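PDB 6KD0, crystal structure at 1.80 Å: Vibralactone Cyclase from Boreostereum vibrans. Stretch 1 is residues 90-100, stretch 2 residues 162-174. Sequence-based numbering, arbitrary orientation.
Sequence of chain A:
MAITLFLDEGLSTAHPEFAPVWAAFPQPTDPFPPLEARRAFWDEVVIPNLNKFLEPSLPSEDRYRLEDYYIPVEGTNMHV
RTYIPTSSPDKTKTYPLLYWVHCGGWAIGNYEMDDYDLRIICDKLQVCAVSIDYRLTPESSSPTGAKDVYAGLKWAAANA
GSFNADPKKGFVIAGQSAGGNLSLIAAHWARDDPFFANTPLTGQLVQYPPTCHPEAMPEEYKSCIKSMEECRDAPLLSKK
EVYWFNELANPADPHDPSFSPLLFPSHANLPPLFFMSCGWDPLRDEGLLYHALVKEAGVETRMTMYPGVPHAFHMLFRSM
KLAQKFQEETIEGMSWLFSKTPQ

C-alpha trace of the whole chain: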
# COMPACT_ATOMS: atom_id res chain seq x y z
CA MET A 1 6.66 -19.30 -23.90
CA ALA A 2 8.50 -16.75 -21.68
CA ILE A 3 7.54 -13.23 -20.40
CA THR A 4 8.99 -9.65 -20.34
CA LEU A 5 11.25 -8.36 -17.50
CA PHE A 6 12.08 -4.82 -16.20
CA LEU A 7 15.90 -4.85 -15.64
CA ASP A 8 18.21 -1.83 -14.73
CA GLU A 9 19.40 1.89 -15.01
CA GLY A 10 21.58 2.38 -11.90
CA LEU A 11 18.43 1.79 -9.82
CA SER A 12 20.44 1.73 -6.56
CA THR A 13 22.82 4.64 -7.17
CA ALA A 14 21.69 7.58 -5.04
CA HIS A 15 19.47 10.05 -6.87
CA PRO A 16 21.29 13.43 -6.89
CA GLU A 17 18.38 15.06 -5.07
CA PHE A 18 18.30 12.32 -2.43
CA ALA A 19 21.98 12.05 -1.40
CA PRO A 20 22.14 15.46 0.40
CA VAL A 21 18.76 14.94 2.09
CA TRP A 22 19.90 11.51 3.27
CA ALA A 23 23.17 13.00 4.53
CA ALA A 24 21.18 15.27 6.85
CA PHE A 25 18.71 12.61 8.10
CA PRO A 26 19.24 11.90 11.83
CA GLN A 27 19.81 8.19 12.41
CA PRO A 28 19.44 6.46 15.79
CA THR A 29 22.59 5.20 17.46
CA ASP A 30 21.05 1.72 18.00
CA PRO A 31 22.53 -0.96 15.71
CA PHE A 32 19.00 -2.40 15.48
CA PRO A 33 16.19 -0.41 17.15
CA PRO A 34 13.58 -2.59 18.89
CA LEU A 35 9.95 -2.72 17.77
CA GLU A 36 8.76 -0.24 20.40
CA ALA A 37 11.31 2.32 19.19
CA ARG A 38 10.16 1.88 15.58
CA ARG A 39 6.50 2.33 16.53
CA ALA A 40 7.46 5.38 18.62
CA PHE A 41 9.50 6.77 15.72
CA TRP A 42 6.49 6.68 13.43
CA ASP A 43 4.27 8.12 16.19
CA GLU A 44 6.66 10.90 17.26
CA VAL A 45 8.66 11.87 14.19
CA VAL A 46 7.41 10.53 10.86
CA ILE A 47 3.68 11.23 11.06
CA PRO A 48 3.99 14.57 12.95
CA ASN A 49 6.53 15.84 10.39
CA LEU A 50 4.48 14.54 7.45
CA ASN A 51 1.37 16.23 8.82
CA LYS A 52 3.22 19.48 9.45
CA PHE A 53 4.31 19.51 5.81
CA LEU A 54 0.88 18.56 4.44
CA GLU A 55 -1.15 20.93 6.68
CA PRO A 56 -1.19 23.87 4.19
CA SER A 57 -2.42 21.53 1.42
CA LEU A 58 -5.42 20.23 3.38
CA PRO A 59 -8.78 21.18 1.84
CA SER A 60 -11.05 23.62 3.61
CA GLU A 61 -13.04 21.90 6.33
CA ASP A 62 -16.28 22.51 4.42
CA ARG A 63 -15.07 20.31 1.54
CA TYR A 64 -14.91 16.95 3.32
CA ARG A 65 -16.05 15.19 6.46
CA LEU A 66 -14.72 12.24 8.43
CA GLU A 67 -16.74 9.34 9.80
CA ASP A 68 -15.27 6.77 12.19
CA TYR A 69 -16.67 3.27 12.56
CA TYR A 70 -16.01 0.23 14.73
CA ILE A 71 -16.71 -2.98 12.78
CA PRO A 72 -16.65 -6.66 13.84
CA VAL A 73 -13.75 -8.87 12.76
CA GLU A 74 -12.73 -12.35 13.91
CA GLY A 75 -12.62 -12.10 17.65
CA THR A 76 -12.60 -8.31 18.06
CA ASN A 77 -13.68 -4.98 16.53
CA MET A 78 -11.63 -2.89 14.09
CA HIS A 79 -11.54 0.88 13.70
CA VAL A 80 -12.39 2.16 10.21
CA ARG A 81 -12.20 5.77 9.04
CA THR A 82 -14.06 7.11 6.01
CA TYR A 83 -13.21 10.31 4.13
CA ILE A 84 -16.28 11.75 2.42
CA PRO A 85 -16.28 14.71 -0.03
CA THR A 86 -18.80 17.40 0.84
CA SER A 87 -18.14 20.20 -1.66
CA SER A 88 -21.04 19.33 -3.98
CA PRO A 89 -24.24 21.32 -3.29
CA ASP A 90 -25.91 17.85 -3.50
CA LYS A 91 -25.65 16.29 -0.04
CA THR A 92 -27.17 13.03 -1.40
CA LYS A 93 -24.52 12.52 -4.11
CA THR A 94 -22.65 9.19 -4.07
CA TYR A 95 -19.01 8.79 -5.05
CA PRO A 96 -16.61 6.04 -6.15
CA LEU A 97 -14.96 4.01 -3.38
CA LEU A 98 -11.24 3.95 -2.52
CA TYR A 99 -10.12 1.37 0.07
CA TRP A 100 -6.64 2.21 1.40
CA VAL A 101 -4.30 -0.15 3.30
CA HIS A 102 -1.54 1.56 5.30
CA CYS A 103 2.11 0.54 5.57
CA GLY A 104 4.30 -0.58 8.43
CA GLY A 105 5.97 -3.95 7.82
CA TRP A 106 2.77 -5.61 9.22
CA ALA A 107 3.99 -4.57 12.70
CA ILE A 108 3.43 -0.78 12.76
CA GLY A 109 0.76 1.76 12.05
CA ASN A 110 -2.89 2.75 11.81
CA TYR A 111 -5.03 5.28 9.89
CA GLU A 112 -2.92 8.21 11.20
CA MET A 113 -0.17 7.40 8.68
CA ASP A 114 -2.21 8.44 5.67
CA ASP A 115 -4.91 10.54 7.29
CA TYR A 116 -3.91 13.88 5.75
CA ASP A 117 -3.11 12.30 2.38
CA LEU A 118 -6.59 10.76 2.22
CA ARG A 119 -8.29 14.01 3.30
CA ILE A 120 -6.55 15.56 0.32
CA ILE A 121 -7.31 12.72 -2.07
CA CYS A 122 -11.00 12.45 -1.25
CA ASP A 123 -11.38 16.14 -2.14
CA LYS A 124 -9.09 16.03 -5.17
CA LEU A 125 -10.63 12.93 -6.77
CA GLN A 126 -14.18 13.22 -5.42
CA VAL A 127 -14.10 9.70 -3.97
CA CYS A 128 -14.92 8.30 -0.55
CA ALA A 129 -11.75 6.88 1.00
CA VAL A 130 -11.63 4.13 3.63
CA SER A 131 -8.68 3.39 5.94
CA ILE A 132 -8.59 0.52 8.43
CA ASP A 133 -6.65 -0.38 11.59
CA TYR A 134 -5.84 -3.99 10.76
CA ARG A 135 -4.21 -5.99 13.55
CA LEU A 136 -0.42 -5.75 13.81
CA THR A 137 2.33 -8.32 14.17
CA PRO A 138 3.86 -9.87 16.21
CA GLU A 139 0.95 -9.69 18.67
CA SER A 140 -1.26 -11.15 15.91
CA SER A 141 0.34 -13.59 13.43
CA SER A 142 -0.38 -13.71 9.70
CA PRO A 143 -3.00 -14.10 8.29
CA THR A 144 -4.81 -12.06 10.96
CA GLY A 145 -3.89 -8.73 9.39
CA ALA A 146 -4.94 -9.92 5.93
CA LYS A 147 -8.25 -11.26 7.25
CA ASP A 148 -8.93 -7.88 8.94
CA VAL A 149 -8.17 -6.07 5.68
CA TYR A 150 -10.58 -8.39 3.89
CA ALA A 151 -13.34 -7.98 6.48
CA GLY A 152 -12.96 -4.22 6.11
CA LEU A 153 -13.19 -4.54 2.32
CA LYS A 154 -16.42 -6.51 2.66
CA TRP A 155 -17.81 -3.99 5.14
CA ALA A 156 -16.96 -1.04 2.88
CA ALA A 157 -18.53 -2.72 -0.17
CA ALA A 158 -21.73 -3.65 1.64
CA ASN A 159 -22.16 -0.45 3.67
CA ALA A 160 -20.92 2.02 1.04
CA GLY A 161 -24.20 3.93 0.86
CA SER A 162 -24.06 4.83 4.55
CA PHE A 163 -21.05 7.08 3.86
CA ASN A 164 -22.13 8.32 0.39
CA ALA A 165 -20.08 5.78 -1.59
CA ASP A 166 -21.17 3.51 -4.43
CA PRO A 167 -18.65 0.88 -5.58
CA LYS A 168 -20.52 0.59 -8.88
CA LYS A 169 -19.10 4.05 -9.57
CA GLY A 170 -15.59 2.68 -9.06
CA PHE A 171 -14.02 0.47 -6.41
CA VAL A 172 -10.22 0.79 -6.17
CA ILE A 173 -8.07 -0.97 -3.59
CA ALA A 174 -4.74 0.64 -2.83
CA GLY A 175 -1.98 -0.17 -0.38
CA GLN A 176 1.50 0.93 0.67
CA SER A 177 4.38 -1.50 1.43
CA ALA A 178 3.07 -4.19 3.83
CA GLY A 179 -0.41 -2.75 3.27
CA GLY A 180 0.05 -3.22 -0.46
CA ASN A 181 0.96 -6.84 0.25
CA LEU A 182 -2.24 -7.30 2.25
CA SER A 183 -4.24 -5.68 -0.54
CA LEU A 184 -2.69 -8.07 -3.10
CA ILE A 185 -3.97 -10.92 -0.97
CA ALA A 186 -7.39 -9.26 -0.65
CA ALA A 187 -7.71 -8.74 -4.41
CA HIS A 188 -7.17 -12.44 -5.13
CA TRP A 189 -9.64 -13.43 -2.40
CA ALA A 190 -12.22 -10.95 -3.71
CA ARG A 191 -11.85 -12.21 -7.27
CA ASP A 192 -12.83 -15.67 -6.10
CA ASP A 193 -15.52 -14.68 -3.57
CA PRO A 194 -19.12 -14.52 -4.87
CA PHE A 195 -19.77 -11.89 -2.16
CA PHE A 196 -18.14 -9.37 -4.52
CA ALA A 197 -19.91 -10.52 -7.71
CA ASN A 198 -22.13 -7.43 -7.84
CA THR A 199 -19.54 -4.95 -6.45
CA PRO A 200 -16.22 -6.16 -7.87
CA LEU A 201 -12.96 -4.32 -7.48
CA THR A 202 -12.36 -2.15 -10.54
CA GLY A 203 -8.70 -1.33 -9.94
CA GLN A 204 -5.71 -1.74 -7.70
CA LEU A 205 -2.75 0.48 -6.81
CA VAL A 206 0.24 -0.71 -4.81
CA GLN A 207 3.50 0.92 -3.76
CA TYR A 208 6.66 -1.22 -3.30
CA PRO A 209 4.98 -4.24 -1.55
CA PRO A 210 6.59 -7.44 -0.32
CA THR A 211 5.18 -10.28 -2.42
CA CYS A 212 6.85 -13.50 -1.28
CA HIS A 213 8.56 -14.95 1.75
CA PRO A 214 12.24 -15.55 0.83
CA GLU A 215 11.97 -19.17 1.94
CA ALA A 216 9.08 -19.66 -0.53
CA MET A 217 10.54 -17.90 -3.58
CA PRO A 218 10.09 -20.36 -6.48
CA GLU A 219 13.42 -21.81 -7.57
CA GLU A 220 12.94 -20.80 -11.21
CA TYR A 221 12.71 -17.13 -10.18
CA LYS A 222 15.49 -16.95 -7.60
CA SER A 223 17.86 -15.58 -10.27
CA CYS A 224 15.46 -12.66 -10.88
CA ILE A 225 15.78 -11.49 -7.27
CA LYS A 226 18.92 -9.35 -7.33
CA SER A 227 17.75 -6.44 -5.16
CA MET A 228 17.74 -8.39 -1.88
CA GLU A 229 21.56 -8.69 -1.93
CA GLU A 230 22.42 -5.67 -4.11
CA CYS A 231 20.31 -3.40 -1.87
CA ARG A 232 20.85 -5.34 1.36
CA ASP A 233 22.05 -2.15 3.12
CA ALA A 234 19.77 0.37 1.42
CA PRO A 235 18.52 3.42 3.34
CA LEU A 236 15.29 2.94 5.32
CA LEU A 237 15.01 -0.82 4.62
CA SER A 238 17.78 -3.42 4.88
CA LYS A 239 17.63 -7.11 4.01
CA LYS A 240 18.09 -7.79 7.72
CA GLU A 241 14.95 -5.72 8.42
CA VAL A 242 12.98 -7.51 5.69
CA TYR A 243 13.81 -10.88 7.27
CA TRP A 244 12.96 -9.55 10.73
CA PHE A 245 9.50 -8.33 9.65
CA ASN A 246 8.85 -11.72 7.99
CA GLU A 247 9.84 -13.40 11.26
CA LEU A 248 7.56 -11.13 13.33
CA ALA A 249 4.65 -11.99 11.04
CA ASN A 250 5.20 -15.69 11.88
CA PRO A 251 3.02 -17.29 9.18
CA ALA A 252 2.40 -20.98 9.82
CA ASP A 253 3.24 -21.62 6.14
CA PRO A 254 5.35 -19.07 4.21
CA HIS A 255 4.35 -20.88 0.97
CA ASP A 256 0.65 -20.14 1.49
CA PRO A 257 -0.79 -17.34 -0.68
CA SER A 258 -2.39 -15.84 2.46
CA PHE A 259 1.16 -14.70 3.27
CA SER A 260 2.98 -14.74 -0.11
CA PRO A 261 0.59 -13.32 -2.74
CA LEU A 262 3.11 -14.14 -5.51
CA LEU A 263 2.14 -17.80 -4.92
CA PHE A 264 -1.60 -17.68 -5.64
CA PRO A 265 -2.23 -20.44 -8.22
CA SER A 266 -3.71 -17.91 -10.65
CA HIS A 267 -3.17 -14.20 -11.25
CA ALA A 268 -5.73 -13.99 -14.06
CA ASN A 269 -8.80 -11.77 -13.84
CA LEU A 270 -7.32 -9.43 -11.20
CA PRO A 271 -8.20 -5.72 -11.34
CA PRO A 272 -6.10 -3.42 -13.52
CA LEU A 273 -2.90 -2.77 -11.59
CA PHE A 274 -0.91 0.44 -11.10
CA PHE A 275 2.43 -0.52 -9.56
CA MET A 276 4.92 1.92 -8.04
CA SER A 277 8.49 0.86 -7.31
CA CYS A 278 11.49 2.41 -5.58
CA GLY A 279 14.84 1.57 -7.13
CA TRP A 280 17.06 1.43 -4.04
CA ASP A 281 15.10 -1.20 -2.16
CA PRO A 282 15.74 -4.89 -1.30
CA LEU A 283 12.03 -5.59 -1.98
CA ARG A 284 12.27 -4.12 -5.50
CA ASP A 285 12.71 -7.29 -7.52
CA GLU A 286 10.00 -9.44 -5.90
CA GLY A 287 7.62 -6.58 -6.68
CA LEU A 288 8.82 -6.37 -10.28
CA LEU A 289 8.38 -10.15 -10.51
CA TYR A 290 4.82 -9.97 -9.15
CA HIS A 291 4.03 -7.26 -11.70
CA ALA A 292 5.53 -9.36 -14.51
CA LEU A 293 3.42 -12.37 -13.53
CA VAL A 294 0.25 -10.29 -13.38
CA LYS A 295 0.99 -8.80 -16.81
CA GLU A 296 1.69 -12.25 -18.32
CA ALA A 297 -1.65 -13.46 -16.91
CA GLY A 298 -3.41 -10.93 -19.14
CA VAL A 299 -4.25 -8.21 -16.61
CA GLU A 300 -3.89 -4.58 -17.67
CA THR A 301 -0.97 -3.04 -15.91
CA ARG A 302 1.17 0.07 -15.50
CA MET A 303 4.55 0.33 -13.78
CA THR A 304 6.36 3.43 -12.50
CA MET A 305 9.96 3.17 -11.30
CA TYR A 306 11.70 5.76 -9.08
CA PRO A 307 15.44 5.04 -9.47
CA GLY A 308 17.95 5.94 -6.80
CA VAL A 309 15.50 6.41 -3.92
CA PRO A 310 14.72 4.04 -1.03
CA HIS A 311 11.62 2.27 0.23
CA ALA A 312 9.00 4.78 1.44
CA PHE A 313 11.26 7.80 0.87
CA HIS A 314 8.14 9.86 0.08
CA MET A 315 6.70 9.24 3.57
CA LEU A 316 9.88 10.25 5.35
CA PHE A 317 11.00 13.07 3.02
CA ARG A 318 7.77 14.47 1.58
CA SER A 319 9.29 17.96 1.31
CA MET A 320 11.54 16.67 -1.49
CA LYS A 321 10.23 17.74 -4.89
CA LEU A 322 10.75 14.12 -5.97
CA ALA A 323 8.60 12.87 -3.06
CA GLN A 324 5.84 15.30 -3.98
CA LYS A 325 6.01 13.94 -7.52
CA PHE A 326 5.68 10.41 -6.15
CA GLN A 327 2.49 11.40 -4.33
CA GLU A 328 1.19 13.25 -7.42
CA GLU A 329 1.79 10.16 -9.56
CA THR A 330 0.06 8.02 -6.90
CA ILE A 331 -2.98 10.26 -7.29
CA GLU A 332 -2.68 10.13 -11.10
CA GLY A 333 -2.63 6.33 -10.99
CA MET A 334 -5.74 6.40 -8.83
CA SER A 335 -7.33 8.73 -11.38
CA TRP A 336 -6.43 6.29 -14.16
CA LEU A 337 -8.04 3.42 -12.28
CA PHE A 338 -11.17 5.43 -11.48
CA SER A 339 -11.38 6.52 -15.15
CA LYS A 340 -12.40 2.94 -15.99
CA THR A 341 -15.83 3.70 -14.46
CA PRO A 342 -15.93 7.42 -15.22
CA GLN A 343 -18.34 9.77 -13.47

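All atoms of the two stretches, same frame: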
# COMPACT_ATOMS: atom_id res chain seq x y z
N ASP A 90 -24.99 18.99 -3.56
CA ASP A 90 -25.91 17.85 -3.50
C ASP A 90 -25.44 16.92 -2.39
O ASP A 90 -24.58 16.06 -2.59
CB ASP A 90 -25.97 17.14 -4.85
CG ASP A 90 -26.86 15.91 -4.83
OD1 ASP A 90 -27.50 15.61 -3.80
OD2 ASP A 90 -26.90 15.22 -5.87
N LYS A 91 -26.03 17.08 -1.20
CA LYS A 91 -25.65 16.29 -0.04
C LYS A 91 -26.01 14.81 -0.17
O LYS A 91 -25.53 14.01 0.63
CB LYS A 91 -26.29 16.88 1.21
CG LYS A 91 -27.81 16.78 1.21
CD LYS A 91 -28.40 16.96 2.62
CE LYS A 91 -29.80 16.38 2.72
NZ LYS A 91 -30.83 17.21 2.03
N THR A 92 -26.82 14.43 -1.16
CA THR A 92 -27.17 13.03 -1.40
C THR A 92 -26.34 12.37 -2.50
O THR A 92 -26.60 11.21 -2.84
CB THR A 92 -28.66 12.91 -1.73
OG1 THR A 92 -28.90 13.35 -3.07
CG2 THR A 92 -29.49 13.79 -0.78
N LYS A 93 -25.37 13.08 -3.07
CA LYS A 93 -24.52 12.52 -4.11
C LYS A 93 -23.71 11.35 -3.56
O LYS A 93 -23.29 11.36 -2.40
CB LYS A 93 -23.59 13.61 -4.65
CG LYS A 93 -22.90 13.29 -5.96
CD LYS A 93 -22.19 14.54 -6.47
CE LYS A 93 -21.14 14.23 -7.53
NZ LYS A 93 -21.72 13.74 -8.81
N THR A 94 -23.51 10.32 -4.40
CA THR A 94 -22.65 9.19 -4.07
C THR A 94 -21.41 9.21 -4.96
O THR A 94 -21.45 9.69 -6.10
CB THR A 94 -23.38 7.85 -4.22
OG1 THR A 94 -23.83 7.70 -5.57
CG2 THR A 94 -24.57 7.79 -3.28
N TYR A 95 -20.32 8.67 -4.44
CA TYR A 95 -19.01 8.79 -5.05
C TYR A 95 -18.38 7.41 -5.22
O TYR A 95 -18.78 6.46 -4.55
CB TYR A 95 -18.09 9.66 -4.19
CG TYR A 95 -18.68 11.02 -3.95
CD1 TYR A 95 -18.49 12.05 -4.86
CD2 TYR A 95 -19.45 11.27 -2.82
CE1 TYR A 95 -19.03 13.30 -4.66
CE2 TYR A 95 -20.00 12.53 -2.60
CZ TYR A 95 -19.79 13.53 -3.51
OH TYR A 95 -20.34 14.77 -3.27
N PRO A 96 -17.38 7.29 -6.10
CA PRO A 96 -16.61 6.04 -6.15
C PRO A 96 -15.92 5.78 -4.82
O PRO A 96 -15.82 6.67 -3.95
CB PRO A 96 -15.60 6.26 -7.27
CG PRO A 96 -16.14 7.45 -8.07
CD PRO A 96 -16.92 8.27 -7.10
N LEU A 97 -15.43 4.55 -4.66
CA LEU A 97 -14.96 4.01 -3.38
C LEU A 97 -13.48 3.67 -3.48
O LEU A 97 -13.09 2.87 -4.34
CB LEU A 97 -15.76 2.75 -3.03
CG LEU A 97 -16.09 2.40 -1.57
CD1 LEU A 97 -16.22 0.89 -1.36
CD2 LEU A 97 -15.13 3.01 -0.60
N LEU A 98 -12.66 4.27 -2.62
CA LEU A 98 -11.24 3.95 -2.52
C LEU A 98 -10.98 3.30 -1.16
O LEU A 98 -11.26 3.90 -0.12
CB LEU A 98 -10.39 5.21 -2.66
CG LEU A 98 -8.89 5.02 -2.38
CD1 LEU A 98 -8.21 4.20 -3.48
CD2 LEU A 98 -8.20 6.37 -2.21
N TYR A 99 -10.41 2.10 -1.16
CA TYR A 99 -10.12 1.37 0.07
C TYR A 99 -8.60 1.31 0.22
O TYR A 99 -7.93 0.69 -0.60
CB TYR A 99 -10.74 -0.02 0.03
CG TYR A 99 -10.58 -0.83 1.29
CD1 TYR A 99 -11.48 -0.67 2.33
CD2 TYR A 99 -9.57 -1.78 1.41
CE1 TYR A 99 -11.38 -1.39 3.49
CE2 TYR A 99 -9.46 -2.53 2.59
CZ TYR A 99 -10.38 -2.33 3.62
OH TYR A 99 -10.31 -3.05 4.78
N TRP A 100 -8.07 1.96 1.26
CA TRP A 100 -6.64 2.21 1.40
C TRP A 100 -6.07 1.40 2.55
O TRP A 100 -6.64 1.40 3.66
CB TRP A 100 -6.38 3.71 1.62
CG TRP A 100 -4.97 3.97 1.96
CD1 TRP A 100 -4.41 3.95 3.22
CD2 TRP A 100 -3.89 4.22 1.05
NE1 TRP A 100 -3.06 4.19 3.13
CE2 TRP A 100 -2.71 4.37 1.81
CE3 TRP A 100 -3.81 4.35 -0.35
CZ2 TRP A 100 -1.47 4.64 1.24
CZ3 TRP A 100 -2.56 4.61 -0.92
CH2 TRP A 100 -1.42 4.75 -0.12
N SER A 162 -23.97 4.13 3.27
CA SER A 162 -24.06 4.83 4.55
C SER A 162 -22.99 5.91 4.70
O SER A 162 -23.14 6.77 5.57
CB SER A 162 -24.00 3.83 5.70
OG SER A 162 -22.69 3.35 5.87
N PHE A 163 -21.95 5.93 3.86
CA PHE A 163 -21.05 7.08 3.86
C PHE A 163 -20.91 7.67 2.46
O PHE A 163 -19.85 8.19 2.08
CB PHE A 163 -19.69 6.73 4.49
CG PHE A 163 -19.04 5.50 3.92
CD1 PHE A 163 -18.15 5.59 2.87
CD2 PHE A 163 -19.28 4.25 4.48
CE1 PHE A 163 -17.53 4.46 2.35
CE2 PHE A 163 -18.67 3.11 3.97
CZ PHE A 163 -17.80 3.22 2.90
N ASN A 164 -22.00 7.62 1.67
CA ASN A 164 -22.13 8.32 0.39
C ASN A 164 -21.24 7.73 -0.70
O ASN A 164 -20.87 8.43 -1.65
CB ASN A 164 -21.84 9.83 0.53
CG ASN A 164 -22.95 10.58 1.21
OD1 ASN A 164 -23.08 10.56 2.43
ND2 ASN A 164 -23.78 11.26 0.41
N ALA A 165 -20.89 6.45 -0.60
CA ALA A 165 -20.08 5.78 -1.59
C ALA A 165 -20.92 4.78 -2.37
O ALA A 165 -21.92 4.25 -1.86
CB ALA A 165 -18.89 5.06 -0.95
N ASP A 166 -20.53 4.53 -3.61
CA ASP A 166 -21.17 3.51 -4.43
C ASP A 166 -20.09 2.81 -5.24
O ASP A 166 -19.54 3.39 -6.19
CB ASP A 166 -22.25 4.13 -5.33
CG ASP A 166 -22.89 3.10 -6.29
OD1 ASP A 166 -22.55 1.89 -6.22
OD2 ASP A 166 -23.74 3.52 -7.10
N PRO A 167 -19.75 1.57 -4.88
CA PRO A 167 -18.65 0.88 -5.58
C PRO A 167 -18.94 0.62 -7.04
O PRO A 167 -18.01 0.37 -7.80
CB PRO A 167 -18.48 -0.42 -4.78
CG PRO A 167 -19.76 -0.62 -4.06
CD PRO A 167 -20.34 0.75 -3.81
N LYS A 168 -20.21 0.66 -7.45
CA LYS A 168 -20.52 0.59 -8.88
C LYS A 168 -19.98 1.79 -9.63
O LYS A 168 -19.80 1.70 -10.85
CB LYS A 168 -22.04 0.50 -9.10
CG LYS A 168 -22.72 -0.66 -8.40
CD LYS A 168 -22.55 -1.96 -9.14
CE LYS A 168 -23.49 -2.04 -10.33
NZ LYS A 168 -22.78 -2.43 -11.58
N LYS A 169 -19.72 2.90 -8.94
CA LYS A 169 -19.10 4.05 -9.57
C LYS A 169 -17.58 3.93 -9.65
O LYS A 169 -16.93 4.80 -10.22
CB LYS A 169 -19.49 5.32 -8.81
CG LYS A 169 -21.00 5.51 -8.75
CD LYS A 169 -21.38 6.94 -8.39
CE LYS A 169 -22.87 7.18 -8.62
NZ LYS A 169 -23.22 8.62 -8.33
N GLY A 170 -17.03 2.84 -9.13
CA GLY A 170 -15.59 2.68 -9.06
C GLY A 170 -15.26 2.14 -7.70
O GLY A 170 -15.82 2.59 -6.70
N PHE A 171 -14.35 1.16 -7.65
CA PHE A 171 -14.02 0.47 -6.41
C PHE A 171 -12.54 0.07 -6.54
O PHE A 171 -12.21 -0.96 -7.11
CB PHE A 171 -14.94 -0.73 -6.21
CG PHE A 171 -14.82 -1.38 -4.86
CD1 PHE A 171 -14.14 -0.77 -3.82
CD2 PHE A 171 -15.42 -2.62 -4.62
CE1 PHE A 171 -14.04 -1.40 -2.58
CE2 PHE A 171 -15.33 -3.24 -3.40
CZ PHE A 171 -14.64 -2.63 -2.38
N VAL A 172 -11.67 0.93 -6.02
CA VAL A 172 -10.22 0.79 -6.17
C VAL A 172 -9.62 0.42 -4.82
O VAL A 172 -9.87 1.09 -3.81
CB VAL A 172 -9.59 2.09 -6.71
CG1 VAL A 172 -8.06 1.99 -6.68
CG2 VAL A 172 -10.08 2.36 -8.12
N ILE A 173 -8.81 -0.63 -4.80
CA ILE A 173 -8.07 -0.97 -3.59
C ILE A 173 -6.63 -0.53 -3.77
O ILE A 173 -6.04 -0.67 -4.86
CB ILE A 173 -8.16 -2.47 -3.24
CG1 ILE A 173 -7.53 -2.72 -1.87
CG2 ILE A 173 -7.48 -3.33 -4.32
CD1 ILE A 173 -7.87 -4.06 -1.31
N ALA A 174 -6.06 0.06 -2.73
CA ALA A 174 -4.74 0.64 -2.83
C ALA A 174 -4.02 0.34 -1.52
O ALA A 174 -4.65 0.31 -0.47
CB ALA A 174 -4.81 2.15 -3.10
O HOH W 1 -25.29 5.62 -6.25
O HOH W 2 -25.44 10.46 -6.72

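The two stretches lie side by side as neighbouring parallel strands, Leu97 to Trp100 against Phe171 to Ala174, with axes 4.8 Å apart at closest approach and N-to-C directions 16° apart. The hydrogen bonds follow the parallel pattern, in which one residue bonds to two partners flanking its opposite number: Leu97 N donates to Gly170 O (2.9 Å) and Val172 N to Leu97 O (2.9 Å), then Tyr99 N to Val172 O (2.9 Å) and Ala174 N to Tyr99 O (2.9 Å). Upstream, Tyr95 repeats the motif around Ala165, its N bonded to Asn164 O (2.9 Å) and its O to Asp166 N (2.8 Å). Between this single bridge and the strand pairing the register skips: Tyr95 faces Ala165 but Pro96 faces Gly170, so residues 166-169 are accommodated as an insertion in stretch 2, with 167-169 forming a short 3-10 segment.

Leu97 is the residue most covered by the other stretch, at 131 Å². Leu97 CG lies 3.9 Å from Ala165 CB, Leu97 CD2 4.1 Å from Phe163 CE1 at the edge of that ring, and Leu97 CD1 3.4 Å from Phe171 CE1 and 4.3 Å from Pro167 CB. The pocket is therefore lined by Phe171 of the strand and by Phe163, Ala165 and Pro167 from the segment before it. On the same face of the sheet, Tyr99 CD2 meets Ile173 CD1 at 3.9 Å. The other face carries Leu98, whose CD1 reaches Val172 CG1 (3.9 Å) and Ala174 CB (4.0 Å). Trp100 CE3 lies 3.7 Å from Ala174 CB, so the indole packs against the methyl of Ala174.

Gly170 fits where the chains close in beside Pro96. Its phi/psi of 136/137 would jam a CB against the preceding carbonyl, and an ideal CB on Gly170 would sit a tight 3.2 Å from Pro96 CB. Pro96 CG rests 3.5 Å from Lys169 O.

Polar side chains fasten the segments that precede the paired strands. Lys91 and Lys93 belong to a type I turn, Asp90 to Lys93, two of whose carbonyls, Lys91 O and Lys93 O, accept from one amide: Asn164 ND2 donates to Lys93 O (2.9 Å, nearly linear at 175°) and to Lys91 O (3.3 Å, 139°). Lys169 points toward stretch 1 with chi2 to chi4 all t, and this extended chain brings Lys169 NZ to Thr94 O and Thr94 OG1, each at 3.0 Å, so the ammonium grips backbone and side chain of one residue. A water extends the contact, lying 2.6 Å from Thr94 OG1 and donating to Asp166 OD2 at 2.7 Å.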